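Local coordinates for F5/8 type C domain protein (Bacteroides ovatus, PDB 4ZRX) that probably hydrolyses alpha-L-fucosyl linkages in glycans, using a TIM-barrel catalytic domain that is followed along the chain by a galactose-binding-like F5/8 type C domain, at residues 6-11 / 24-29; 12-17 / 275-280; 167-172 / 206-211. One frame throughout, in Å; residues are numbered along the deposited sequence.

Contact 1 (6-11 / 24-29); sequences NYYVKH and VDMAAR
Tyr8 N donates to Arg29 O (2.8 Å, N-H...O 163°), and Tyr7 and Arg29 are the backbone neighbours, their CA atoms 4.8 Å apart. Arg29 O also takes a CA-H...O contact from Tyr7 CA and lies at the edge of the Tyr7 ring. The Arg29 chain bends at chi3 (-70°), placing NE for weak hydrogen bonds to Asp25 O and OD1. Beyond the bend, NH1 donates to Asn6 O (2.9 Å): the oxygen lies in the guanidinium plane, while the nitrogen stands above the carbonyl plane of Asn6. NH2 serves two acceptors, a salt bridge to Asp25 OD1 (2.7 Å) and a longer bond to Tyr8 OH (3.2 Å). The Tyr8 ring is inclined 55° to the guanidinium, with Tyr8 CE2 3.4 Å from Arg29 NH1. CE of the selenomethionine Met26 packs on Tyr8 CZ at 3.7 Å. An alanine in place of Arg29 would probably leave the Asp25 carboxylate without this counter-charge, and Asn6 O and Tyr8 OH without these donors. Tyr8 bonds through its backbone to Val31 as well, so the contact ties the turn after helix 20-27 to a small parallel sheet of strands 8-9 and 30-31.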
loop_
_atom_site.group_PDB
_atom_site.type_symbol
_atom_site.label_atom_id
_atom_site.label_comp_id
_atom_site.label_asym_id
_atom_site.label_seq_id
_atom_site.Cartn_x
_atom_site.Cartn_y
_atom_site.Cartn_z
ATOM N N ASN A 6 4.090 29.928 19.796
ATOM C CA ASN A 6 5.299 29.262 19.348
ATOM C C ASN A 6 5.085 27.760 19.018
ATOM O O ASN A 6 4.193 27.127 19.567
ATOM C CB ASN A 6 6.388 29.335 20.409
ATOM C CG ASN A 6 5.988 28.630 21.695
ATOM O OD1 ASN A 6 5.078 29.100 22.406
ATOM N ND2 ASN A 6 6.646 27.516 22.011
ATOM N N TYR A 7 5.970 27.247 18.181
ATOM C CA TYR A 7 5.898 25.875 17.688
ATOM C C TYR A 7 7.238 25.196 17.898
ATOM O O TYR A 7 8.302 25.852 17.913
ATOM C CB TYR A 7 5.495 25.856 16.208
ATOM C CG TYR A 7 4.197 26.602 15.992
ATOM C CD1 TYR A 7 2.983 26.013 16.287
ATOM C CD2 TYR A 7 4.190 27.932 15.578
ATOM C CE1 TYR A 7 1.779 26.705 16.139
ATOM C CE2 TYR A 7 2.984 28.636 15.429
ATOM C CZ TYR A 7 1.800 28.007 15.711
ATOM O OH TYR A 7 0.652 28.712 15.611
ATOM N N TYR A 8 7.187 23.885 18.047
ATOM C CA TYR A 8 8.376 23.062 18.185
ATOM C C TYR A 8 8.607 22.336 16.891
ATOM O O TYR A 8 7.745 21.532 16.466
ATOM C CB TYR A 8 8.150 22.019 19.274
ATOM C CG TYR A 8 7.679 22.648 20.531
ATOM C CD1 TYR A 8 8.561 23.449 21.287
ATOM C CD2 TYR A 8 6.377 22.501 20.982
ATOM C CE1 TYR A 8 8.143 24.036 22.466
ATOM C CE2 TYR A 8 5.964 23.129 22.175
ATOM C CZ TYR A 8 6.851 23.872 22.900
ATOM O OH TYR A 8 6.390 24.499 24.049
ATOM N N VAL A 9 9.719 22.586 16.221
ATOM C CA VAL A 9 9.991 21.928 14.942
ATOM C C VAL A 9 10.543 20.526 15.200
ATOM O O VAL A 9 11.600 20.383 15.783
ATOM C CB VAL A 9 10.940 22.762 14.033
ATOM C CG1 VAL A 9 11.195 22.082 12.751
ATOM C CG2 VAL A 9 10.359 24.142 13.753
ATOM N N LYS A 10 9.791 19.493 14.742
ATOM C CA LYS A 10 10.226 18.073 14.643
ATOM C C LYS A 10 10.311 17.283 15.918
ATOM O O LYS A 10 10.035 16.071 15.916
ATOM C CB LYS A 10 11.522 17.934 13.817
ATOM C CG LYS A 10 11.842 16.529 13.378
ATOM C CD LYS A 10 13.073 16.545 12.456
ATOM C CE LYS A 10 13.698 15.163 12.270
ATOM N NZ LYS A 10 14.826 15.241 11.281
ATOM N N HIS A 11 10.687 17.942 17.016
ATOM C CA HIS A 11 10.806 17.286 18.319
ATOM C C HIS A 11 10.449 18.231 19.429
ATOM O O HIS A 11 10.730 19.432 19.325
ATOM C CB HIS A 11 12.244 16.758 18.441
ATOM C CG HIS A 11 12.574 16.149 19.753
ATOM N ND1 HIS A 11 13.566 16.665 20.558
ATOM C CD2 HIS A 11 12.089 15.064 20.400
ATOM C CE1 HIS A 11 13.670 15.921 21.646
ATOM N NE2 HIS A 11 12.793 14.942 21.575
ATOM N N VAL A 24 -0.460 17.929 26.162
ATOM C CA VAL A 24 -1.366 18.127 25.056
ATOM C C VAL A 24 -1.130 19.475 24.369
ATOM O O VAL A 24 -1.125 19.539 23.148
ATOM C CB VAL A 24 -2.829 17.959 25.489
ATOM C CG1 VAL A 24 -3.765 18.469 24.452
ATOM C CG2 VAL A 24 -3.091 16.481 25.741
ATOM N N ASP A 25 -0.901 20.519 25.169
ATOM C CA ASP A 25 -0.634 21.866 24.655
ATOM C C ASP A 25 0.647 21.891 23.816
ATOM O O ASP A 25 0.690 22.465 22.728
ATOM C CB ASP A 25 -0.508 22.844 25.873
ATOM C CG ASP A 25 -0.382 24.285 25.472
ATOM O OD1 ASP A 25 0.695 24.697 25.033
ATOM O OD2 ASP A 25 -1.348 25.048 25.692
HETATM N N MSE A 26 1.694 21.231 24.313
HETATM C CA MSE A 26 2.940 21.177 23.600
HETATM C C MSE A 26 2.786 20.298 22.343
HETATM O O MSE A 26 3.240 20.647 21.257
HETATM C CB MSE A 26 4.047 20.674 24.515
HETATM C CG MSE A 26 4.326 21.685 25.651
HETATM SE SE MSE A 26 5.721 21.030 26.826
HETATM C CE MSE A 26 7.254 21.578 25.769
ATOM N N ALA A 27 2.119 19.174 22.510
ATOM C CA ALA A 27 1.906 18.246 21.373
ATOM C C ALA A 27 1.211 18.931 20.183
ATOM O O ALA A 27 1.530 18.703 19.022
ATOM C CB ALA A 27 1.057 17.041 21.828
ATOM N N ALA A 28 0.240 19.788 20.510
ATOM C CA ALA A 28 -0.531 20.495 19.520
ATOM C C ALA A 28 0.323 21.450 18.715
ATOM O O ALA A 28 -0.085 21.886 17.631
ATOM C CB ALA A 28 -1.705 21.261 20.209
ATOM N N ARG A 29 1.486 21.832 19.245
ATOM C CA ARG A 29 2.310 22.820 18.572
ATOM C C ARG A 29 3.591 22.258 18.032
ATOM O O ARG A 29 4.525 22.986 17.703
ATOM C CB ARG A 29 2.580 23.968 19.543
ATOM C CG ARG A 29 1.312 24.709 19.858
ATOM C CD ARG A 29 1.547 25.833 20.845
ATOM N NE ARG A 29 1.851 25.301 22.164
ATOM C CZ ARG A 29 3.035 25.352 22.766
ATOM N NH1 ARG A 29 4.094 25.913 22.189
ATOM N NH2 ARG A 29 3.170 24.830 23.975
#

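Contact 2 (12-17 / 275-280); sequences VEFPQS and EKATEL
Val12 and Leu280 form an antiparallel hydrogen-bonded pair: Val12 N donates to Leu280 O (3.0 Å) and Leu280 N to Val12 O (2.9 Å), the latter donor lying nearly along the C=O axis. Phe14 N adds a third bond, to Thr278 O (2.9 Å), but approaches from 43° above that carbonyl plane. The tight part is the face carrying Val12 and Leu280. Their side chains run alongside in the same direction, with Val12 CG1 3.9 Å from Leu280 CB. The Phe14 ring crosses Leu280 obliquely, bringing CZ to 4.0 Å from the same CB. Ala277 O sits at the ring's edge, in its plane, 3.5 Å from CD2, and Glu279 CA lies over one face toward the rim. Glu279 N, buried beside this ring, has no hydrogen-bonding partner in the model. Helix 20-27 packs against this face, through Met26 on Val12, Lys23 on Phe14 and Ala27 on Leu280. On the other, looser face the backbones of the non-hydrogen-bonded pair Glu13 and Glu279 come close, but Glu13 CG is 4.4 Å from Glu279 OE1, and the like-charged Glu13 OE2 and Glu279 OE1 are 5.3 Å apart. Glu13 is exposed, whereas His11 and a salt bridge to Arg251 hold the Glu279 carboxylate. This short antiparallel edge pairing adds strand 11-13 to strand 279-290, itself parallel to strand 324-328 in the TIM-barrel sheet.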
loop_
_atom_site.group_PDB
_atom_site.type_symbol
_atom_site.label_atom_id
_atom_site.label_comp_id
_atom_site.label_asym_id
_atom_site.label_seq_id
_atom_site.Cartn_x
_atom_site.Cartn_y
_atom_site.Cartn_z
ATOM N N VAL A 12 9.788 17.705 20.448
ATOM C CA VAL A 12 9.599 18.431 21.678
ATOM C C VAL A 12 9.806 17.490 22.852
ATOM O O VAL A 12 9.375 16.366 22.823
ATOM C CB VAL A 12 8.184 19.101 21.735
ATOM C CG1 VAL A 12 7.013 18.070 21.658
ATOM C CG2 VAL A 12 8.039 19.932 22.982
ATOM N N GLU A 13 10.491 17.989 23.890
ATOM C CA GLU A 13 10.709 17.272 25.141
ATOM C C GLU A 13 9.741 17.833 26.183
ATOM O O GLU A 13 9.689 19.046 26.363
ATOM C CB GLU A 13 12.155 17.507 25.621
ATOM C CG GLU A 13 13.206 16.883 24.720
ATOM C CD GLU A 13 14.233 17.881 24.144
ATOM O OE1 GLU A 13 13.869 19.029 23.762
ATOM O OE2 GLU A 13 15.402 17.482 24.017
ATOM N N PHE A 14 8.990 16.987 26.870
ATOM C CA PHE A 14 8.087 17.466 27.887
ATOM C C PHE A 14 8.929 17.664 29.169
ATOM O O PHE A 14 9.766 16.814 29.491
ATOM C CB PHE A 14 6.976 16.476 28.172
ATOM C CG PHE A 14 6.148 16.130 26.986
ATOM C CD1 PHE A 14 5.725 17.116 26.077
ATOM C CD2 PHE A 14 5.741 14.814 26.799
ATOM C CE1 PHE A 14 4.936 16.771 24.973
ATOM C CE2 PHE A 14 4.950 14.469 25.679
ATOM C CZ PHE A 14 4.541 15.473 24.787
ATOM N N PRO A 15 8.737 18.794 29.861
ATOM C CA PRO A 15 9.394 18.975 31.175
ATOM C C PRO A 15 9.000 17.879 32.149
ATOM O O PRO A 15 7.917 17.312 32.057
ATOM C CB PRO A 15 8.858 20.320 31.670
ATOM C CG PRO A 15 8.379 21.020 30.469
ATOM C CD PRO A 15 7.972 19.986 29.460
ATOM N N GLN A 16 9.868 17.635 33.111
ATOM C CA GLN A 16 9.838 16.385 33.867
ATOM C C GLN A 16 8.516 16.027 34.546
ATOM O O GLN A 16 8.149 14.871 34.583
ATOM C CB GLN A 16 10.954 16.366 34.910
ATOM C CG GLN A 16 11.683 15.038 34.999
ATOM C CD GLN A 16 12.847 15.129 35.953
ATOM O OE1 GLN A 16 12.836 15.940 36.878
ATOM N NE2 GLN A 16 13.863 14.313 35.732
ATOM N N SER A 17 7.807 16.979 35.095
ATOM C CA SER A 17 6.518 16.636 35.671
ATOM C C SER A 17 5.440 17.476 35.011
ATOM O O SER A 17 4.615 18.091 35.663
ATOM C CB SER A 17 6.553 16.801 37.195
ATOM O OG SER A 17 6.897 18.126 37.547
ATOM N N GLU A 275 0.475 9.998 28.248
ATOM C CA GLU A 275 0.651 9.918 29.714
ATOM C C GLU A 275 2.035 9.475 30.141
ATOM O O GLU A 275 2.639 10.127 30.968
ATOM C CB GLU A 275 -0.407 9.011 30.360
ATOM C CG GLU A 275 -1.867 9.580 30.292
ATOM C CD GLU A 275 -2.195 10.616 31.365
ATOM O OE1 GLU A 275 -1.289 11.030 32.135
ATOM O OE2 GLU A 275 -3.374 11.034 31.444
ATOM N N LYS A 276 2.565 8.402 29.571
ATOM C CA LYS A 276 3.908 7.996 29.955
ATOM C C LYS A 276 4.991 8.496 29.017
ATOM O O LYS A 276 6.160 8.245 29.283
ATOM C CB LYS A 276 3.988 6.495 30.251
ATOM C CG LYS A 276 3.468 6.181 31.686
ATOM C CD LYS A 276 3.534 4.720 32.059
ATOM C CE LYS A 276 2.451 3.930 31.329
ATOM N NZ LYS A 276 2.499 2.489 31.739
ATOM N N ALA A 277 4.642 9.275 27.988
ATOM C CA ALA A 277 5.660 9.788 27.088
ATOM C C ALA A 277 6.403 10.953 27.697
ATOM O O ALA A 277 5.808 11.759 28.406
ATOM C CB ALA A 277 5.024 10.229 25.765
ATOM N N THR A 278 7.698 11.061 27.425
ATOM C CA THR A 278 8.470 12.241 27.879
ATOM C C THR A 278 8.886 13.125 26.706
ATOM O O THR A 278 9.559 14.134 26.912
ATOM C CB THR A 278 9.778 11.801 28.613
ATOM O OG1 THR A 278 10.555 10.995 27.717
ATOM C CG2 THR A 278 9.461 11.021 29.879
ATOM N N GLU A 279 8.562 12.715 25.468
ATOM C CA GLU A 279 8.904 13.503 24.314
ATOM C C GLU A 279 8.014 13.091 23.156
ATOM O O GLU A 279 7.305 12.104 23.247
ATOM C CB GLU A 279 10.378 13.365 23.964
ATOM C CG GLU A 279 10.887 11.945 23.772
ATOM C CD GLU A 279 12.376 11.862 23.549
ATOM O OE1 GLU A 279 13.019 12.841 23.065
ATOM O OE2 GLU A 279 12.922 10.766 23.785
ATOM N N LEU A 280 8.027 13.905 22.109
ATOM C CA LEU A 280 7.152 13.699 20.989
ATOM C C LEU A 280 7.865 14.109 19.728
ATOM O O LEU A 280 8.689 15.032 19.721
ATOM C CB LEU A 280 5.811 14.421 21.178
ATOM C CG LEU A 280 4.589 13.896 20.392
ATOM C CD1 LEU A 280 4.082 12.616 21.043
ATOM C CD2 LEU A 280 3.448 14.955 20.428
#

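Contact 3 (167-172 / 206-211); sequences RQLTEL and QTIQRL
Leu169 and Thr207 overlap flank to flank, pointing opposite ways, so that the CD2 methyl of Leu169 reaches 4.1 Å from both CB and CG2 of Thr207. The torsion chi1 of 179° sets Leu169 CG anti to its backbone N, and from there CD2 also comes within 4.3 Å of Ile208 CG1. Thr170 meets Thr207 differently, at about a right angle: its OG1 lies 3.6 Å from the Thr207 CG2 methyl, a hydroxyl against a hydrocarbon. That hydroxyl is bonded to Ile166 O, one turn back in its own helix, and Thr207 OG1 is bonded likewise to Ala203 O. Both threonines place OG1 anti to their own carbonyl carbon, beside the backbone N, and CG2 anti to that N. For Thr207 this leaves the methyl to do the touching.

The two helices run nearly parallel, with axes 10.1 Å apart and a crossing angle of -19°. They are neighbours in the outer helical layer of the TIM barrel: helix 158-174 is followed by strand 181-184, then by helix 201-211 and strand 216-219, and these two strands pair in parallel. Leu169 and Ile208 both rest on Val182 and Phe184 of strand 181-184, which places their side of the interface against the barrel wall. Leu169 also touches Leu145 of strand 140-145.

One turn on from Thr207, Leu211 reaches the same Thr170, again at about a right angle. Leu211 CD1 stands 4.1 Å from Thr170 CA and equally far from Thr170 CG2, one methyl meeting both backbone and side chain. Leu211 continues onto Leu173 and Thr174 of the same helix 158-174, while Ile208 also packs on Leu173.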
loop_
_atom_site.group_PDB
_atom_site.type_symbol
_atom_site.label_atom_id
_atom_site.label_comp_id
_atom_site.label_asym_id
_atom_site.label_seq_id
_atom_site.Cartn_x
_atom_site.Cartn_y
_atom_site.Cartn_z
ATOM N N ARG A 167 30.829 5.915 2.187
ATOM C CA ARG A 167 31.394 6.156 0.864
ATOM C C ARG A 167 30.382 5.854 -0.219
ATOM O O ARG A 167 30.268 6.627 -1.163
ATOM C CB ARG A 167 32.703 5.407 0.633
ATOM C CG ARG A 167 33.831 6.111 1.278
ATOM C CD ARG A 167 35.061 5.208 1.304
ATOM N NE ARG A 167 35.454 4.661 -0.003
ATOM C CZ ARG A 167 35.775 3.373 -0.207
ATOM N NH1 ARG A 167 35.663 2.488 0.772
ATOM N NH2 ARG A 167 36.181 2.966 -1.398
ATOM N N GLN A 168 29.602 4.782 -0.070
ATOM C CA GLN A 168 28.498 4.518 -1.028
ATOM C C GLN A 168 27.445 5.625 -1.092
ATOM O O GLN A 168 27.039 6.103 -2.179
ATOM C CB GLN A 168 27.826 3.197 -0.705
ATOM C CG GLN A 168 28.734 2.009 -0.939
ATOM C CD GLN A 168 28.019 0.662 -0.807
ATOM O OE1 GLN A 168 27.003 0.529 -0.102
ATOM N NE2 GLN A 168 28.591 -0.361 -1.399
ATOM N N LEU A 169 27.064 6.068 0.086
ATOM C CA LEU A 169 26.049 7.129 0.265
ATOM C C LEU A 169 26.521 8.417 -0.321
ATOM O O LEU A 169 25.803 9.094 -0.971
ATOM C CB LEU A 169 25.714 7.238 1.730
ATOM C CG LEU A 169 24.685 8.288 2.160
ATOM C CD1 LEU A 169 23.336 7.952 1.562
ATOM C CD2 LEU A 169 24.662 8.306 3.673
ATOM N N THR A 170 27.798 8.754 -0.100
ATOM C CA THR A 170 28.398 9.966 -0.637
ATOM C C THR A 170 28.410 9.929 -2.141
ATOM O O THR A 170 28.074 10.886 -2.767
ATOM C CB THR A 170 29.804 10.174 -0.056
ATOM O OG1 THR A 170 29.712 10.294 1.377
ATOM C CG2 THR A 170 30.498 11.399 -0.668
ATOM N N GLU A 171 28.686 8.782 -2.752
ATOM C CA GLU A 171 28.600 8.741 -4.214
ATOM C C GLU A 171 27.184 9.067 -4.713
ATOM O O GLU A 171 26.954 9.893 -5.654
ATOM C CB GLU A 171 29.027 7.357 -4.730
ATOM C CG GLU A 171 30.486 7.104 -4.550
ATOM C CD GLU A 171 30.901 5.659 -4.714
ATOM O OE1 GLU A 171 30.035 4.709 -4.570
ATOM O OE2 GLU A 171 32.149 5.472 -4.940
ATOM N N LEU A 172 26.213 8.404 -4.096
ATOM C CA LEU A 172 24.817 8.561 -4.500
ATOM C C LEU A 172 24.299 9.968 -4.311
ATOM O O LEU A 172 23.463 10.420 -5.085
ATOM C CB LEU A 172 23.916 7.526 -3.784
ATOM C CG LEU A 172 24.151 6.047 -4.116
ATOM C CD1 LEU A 172 23.337 5.167 -3.239
ATOM C CD2 LEU A 172 23.795 5.818 -5.557
ATOM N N GLN A 206 24.368 13.093 8.961
ATOM C CA GLN A 206 25.182 14.284 8.697
ATOM C C GLN A 206 25.610 14.365 7.237
ATOM O O GLN A 206 25.537 15.437 6.634
ATOM C CB GLN A 206 26.388 14.383 9.654
ATOM C CG GLN A 206 26.063 14.426 11.157
ATOM C CD GLN A 206 24.884 15.318 11.534
ATOM O OE1 GLN A 206 23.917 14.868 12.202
ATOM N NE2 GLN A 206 24.910 16.561 11.065
ATOM N N THR A 207 25.868 13.203 6.615
ATOM C CA THR A 207 26.207 13.165 5.206
ATOM C C THR A 207 25.074 13.650 4.367
ATOM O O THR A 207 25.256 14.451 3.454
ATOM C CB THR A 207 26.623 11.735 4.808
ATOM O OG1 THR A 207 27.731 11.329 5.608
ATOM C CG2 THR A 207 27.021 11.613 3.331
ATOM N N ILE A 208 23.879 13.131 4.659
ATOM C CA ILE A 208 22.704 13.508 3.920
ATOM C C ILE A 208 22.460 15.009 4.015
ATOM O O ILE A 208 22.253 15.695 3.018
ATOM C CB ILE A 208 21.453 12.713 4.447
ATOM C CG1 ILE A 208 21.594 11.235 4.133
ATOM C CG2 ILE A 208 20.197 13.331 3.918
ATOM C CD1 ILE A 208 20.544 10.349 4.871
ATOM N N GLN A 209 22.499 15.519 5.230
ATOM C CA GLN A 209 22.250 16.953 5.464
ATOM C C GLN A 209 23.249 17.869 4.750
ATOM O O GLN A 209 22.878 18.960 4.271
ATOM C CB GLN A 209 22.258 17.243 6.955
ATOM C CG GLN A 209 21.022 16.745 7.650
ATOM C CD GLN A 209 21.076 16.984 9.126
ATOM O OE1 GLN A 209 20.904 18.120 9.559
ATOM N NE2 GLN A 209 21.358 15.964 9.909
ATOM N N ARG A 210 24.491 17.425 4.662
ATOM C CA ARG A 210 25.539 18.242 4.053
ATOM C C ARG A 210 25.404 18.277 2.567
ATOM O O ARG A 210 25.478 19.341 1.969
ATOM C CB ARG A 210 26.914 17.742 4.456
ATOM C CG ARG A 210 28.040 18.497 3.767
ATOM C CD ARG A 210 29.355 18.215 4.436
ATOM N NE ARG A 210 29.506 16.792 4.688
ATOM C CZ ARG A 210 29.916 15.891 3.808
ATOM N NH1 ARG A 210 30.276 16.232 2.574
ATOM N NH2 ARG A 210 29.988 14.627 4.183
ATOM N N LEU A 211 25.192 17.098 1.960
ATOM C CA LEU A 211 25.079 16.963 0.522
ATOM C C LEU A 211 23.744 17.271 -0.065
ATOM O O LEU A 211 23.653 17.709 -1.217
ATOM C CB LEU A 211 25.495 15.561 0.120
ATOM C CG LEU A 211 26.944 15.221 0.519
ATOM C CD1 LEU A 211 27.258 13.759 0.234
ATOM C CD2 LEU A 211 27.964 16.100 -0.177
#

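Contacts 1 and 2 adjoin, their centres 11 Å apart, and their segments alternate along the chain: strand 11-13 continues from segment 6-11 and leads into helix 20-27. His11 NE2 lies 2.6 Å from Glu279 OE1, probably a hydrogen bond, and packing also joins the two contacts, with Ala27 CB 3.5 Å from Leu280 CD2. Contact 3 stands apart: its centre is 30 Å from that of contact 1 and 33 Å from that of contact 2, with nearest atoms about 7 Å and 15 Å away. Falling in sequence between the segments of contact 2, it joins two helices around the barrel, whereas the others involve the N-terminal segment. No ligand or catalytic residue is identified among them.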